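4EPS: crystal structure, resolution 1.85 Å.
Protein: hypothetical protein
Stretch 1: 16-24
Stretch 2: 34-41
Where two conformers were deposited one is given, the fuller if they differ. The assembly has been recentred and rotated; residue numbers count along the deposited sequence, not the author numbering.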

# COMPACT_ATOMS: atom_id res chain seq x y z
N ASN A 16 47.73 20.04 -15.59
CA ASN A 16 46.61 19.20 -15.22
C ASN A 16 46.51 19.21 -13.70
O ASN A 16 47.55 19.25 -13.03
CB ASN A 16 46.76 17.78 -15.79
CG ASN A 16 47.13 17.75 -17.26
OD1 ASN A 16 46.31 18.06 -18.13
ND2 ASN A 16 48.39 17.42 -17.56
N VAL A 17 45.29 19.26 -13.17
CA VAL A 17 45.05 19.32 -11.73
C VAL A 17 44.00 18.28 -11.35
O VAL A 17 42.90 18.26 -11.93
CB VAL A 17 44.62 20.77 -11.32
CG1 VAL A 17 44.43 20.85 -9.82
CG2 VAL A 17 45.66 21.81 -11.77
N THR A 18 44.34 17.41 -10.40
CA THR A 18 43.42 16.37 -9.93
C THR A 18 43.28 16.43 -8.43
O THR A 18 44.28 16.45 -7.73
CB THR A 18 43.91 14.95 -10.35
OG1 THR A 18 44.12 14.94 -11.75
CG2 THR A 18 42.90 13.85 -10.00
N ASP A 19 42.05 16.42 -7.94
CA ASP A 19 41.80 16.38 -6.50
C ASP A 19 41.80 14.93 -6.03
O ASP A 19 41.08 14.12 -6.60
CB ASP A 19 40.45 17.03 -6.18
CG ASP A 19 40.06 16.98 -4.71
OD1 ASP A 19 40.93 16.66 -3.87
OD2 ASP A 19 38.91 17.28 -4.40
N THR A 20 42.57 14.61 -4.99
CA THR A 20 42.60 13.24 -4.46
C THR A 20 41.32 12.99 -3.63
O THR A 20 41.01 11.85 -3.33
CB THR A 20 43.88 12.98 -3.64
OG1 THR A 20 43.90 13.86 -2.52
CG2 THR A 20 45.16 13.14 -4.46
N GLY A 21 40.61 14.06 -3.27
CA GLY A 21 39.33 14.03 -2.56
C GLY A 21 39.40 13.95 -1.05
O GLY A 21 40.44 13.63 -0.49
N ILE A 22 38.30 14.32 -0.40
CA ILE A 22 38.13 14.22 1.06
C ILE A 22 37.50 12.86 1.30
O ILE A 22 36.38 12.61 0.84
CB ILE A 22 37.29 15.38 1.65
CG1 ILE A 22 37.86 16.76 1.24
CG2 ILE A 22 37.17 15.26 3.18
CD1 ILE A 22 37.03 17.96 1.62
N ILE A 23 38.21 11.98 2.01
CA ILE A 23 37.77 10.60 2.23
C ILE A 23 37.26 10.37 3.66
O ILE A 23 37.55 11.15 4.56
CB ILE A 23 38.91 9.60 1.85
CG1 ILE A 23 40.21 9.88 2.64
CG2 ILE A 23 39.15 9.64 0.32
CD1 ILE A 23 41.33 8.76 2.56
N SER A 24 36.47 9.31 3.86
CA SER A 24 35.88 9.00 5.16
C SER A 24 36.95 8.78 6.23
O SER A 24 37.94 8.11 5.97
CB SER A 24 34.98 7.78 5.07
OG SER A 24 34.18 7.72 6.23
N THR A 34 34.87 6.94 -3.12
CA THR A 34 35.59 8.03 -3.77
C THR A 34 35.75 9.25 -2.82
O THR A 34 36.75 9.96 -2.90
CB THR A 34 34.83 8.44 -5.06
OG1 THR A 34 34.31 7.28 -5.72
CG2 THR A 34 35.69 9.24 -6.04
N GLY A 35 34.76 9.46 -1.97
CA GLY A 35 34.73 10.60 -1.07
C GLY A 35 34.27 11.84 -1.82
O GLY A 35 33.61 11.71 -2.85
N PHE A 36 34.62 13.03 -1.33
CA PHE A 36 34.22 14.29 -1.96
C PHE A 36 35.35 14.78 -2.82
O PHE A 36 36.37 15.26 -2.30
CB PHE A 36 33.83 15.35 -0.92
CG PHE A 36 32.63 14.97 -0.10
CD1 PHE A 36 31.34 15.27 -0.54
CD2 PHE A 36 32.78 14.28 1.10
CE1 PHE A 36 30.22 14.89 0.22
CE2 PHE A 36 31.66 13.92 1.87
CZ PHE A 36 30.39 14.22 1.41
N VAL A 37 35.16 14.66 -4.14
CA VAL A 37 36.16 15.03 -5.12
C VAL A 37 35.71 16.30 -5.81
O VAL A 37 34.62 16.36 -6.38
CB VAL A 37 36.42 13.89 -6.15
CG1 VAL A 37 37.39 14.34 -7.24
CG2 VAL A 37 36.96 12.64 -5.46
N THR A 38 36.58 17.29 -5.78
CA THR A 38 36.34 18.57 -6.41
C THR A 38 36.57 18.46 -7.91
O THR A 38 37.58 17.92 -8.36
CB THR A 38 37.30 19.61 -5.77
OG1 THR A 38 36.95 19.78 -4.39
CG2 THR A 38 37.31 20.94 -6.51
N THR A 39 35.64 18.94 -8.72
CA THR A 39 35.85 18.83 -10.17
C THR A 39 36.44 20.12 -10.79
O THR A 39 37.02 20.06 -11.88
CB THR A 39 34.53 18.41 -10.86
OG1 THR A 39 34.79 18.19 -12.25
CG2 THR A 39 33.39 19.44 -10.67
N PHE A 40 36.29 21.27 -10.08
CA PHE A 40 36.68 22.64 -10.46
C PHE A 40 35.65 23.23 -11.44
O PHE A 40 34.87 22.50 -12.05
CB PHE A 40 38.13 22.74 -11.00
CG PHE A 40 39.16 22.28 -10.00
CD1 PHE A 40 39.52 23.07 -8.92
CD2 PHE A 40 39.77 21.03 -10.14
CE1 PHE A 40 40.46 22.63 -7.98
CE2 PHE A 40 40.73 20.60 -9.21
CZ PHE A 40 41.06 21.40 -8.14
N THR A 41 35.62 24.55 -11.54
CA THR A 41 34.65 25.27 -12.37
C THR A 41 35.30 26.50 -12.98
O THR A 41 36.33 26.95 -12.49
CB THR A 41 33.41 25.60 -11.50
OG1 THR A 41 32.38 26.14 -12.33
CG2 THR A 41 33.72 26.54 -10.35
O HOH W 1 39.69 16.41 -9.63
O HOH W 2 39.04 9.87 -3.83

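The two segments run roughly antiparallel, their end-to-end directions 142° apart, and are joined by a single antiparallel bridge, with side-chain and water-mediated contacts on the rest of the interface. At the start of 34-41, T34 turns its side chain away and contributes its backbone: a water bridges the two stretches by donating to T34 O (2.5 Å from the water oxygen) and to T20 O (2.8 Å). G35 follows with a positive phi of 80°, and its CA lies 3.2 Å from I22 O in a CA-H...O contact. A CB on the G35 side would fall 2.2 Å from I22 O, so the close backbone approach leaves no space for one.

F36 forms the bridge with I22. F36 N donates to I22 O (2.8 Å) and I22 N donates to F36 O (2.9 Å), a reciprocal, nearly linear pair that satisfies the polar backbone atoms of both residues. Their side chains point sideways and meet at their bases, I22 CB lying 4.3 Å from F36 CB. V37 packs beside G21, with V37 CG2 4.0 Å from G21 CA; an ideal CB on G21 would clash with this methyl at 2.9 Å, and the phi of 86° also favours glycine.

At T38 the contact passes to a side chain. D19, buried and in the t rotamer, accepts from T38 N through OD2 (2.7 Å, 167°), while D19 OD1 accepts from G21 N (2.7 Å). One carboxylate thus ties the turn of its own segment to the neighbouring backbone. A second water accepts from D19 N and donates to T38 O, each 2.9 Å from its oxygen, spanning the wider gap here. T39 points away, but F40 turns back toward the first strand, where its ring meets V17 (CE2 of F40 to CG1 of V17, 3.8 Å) in an apolar contact.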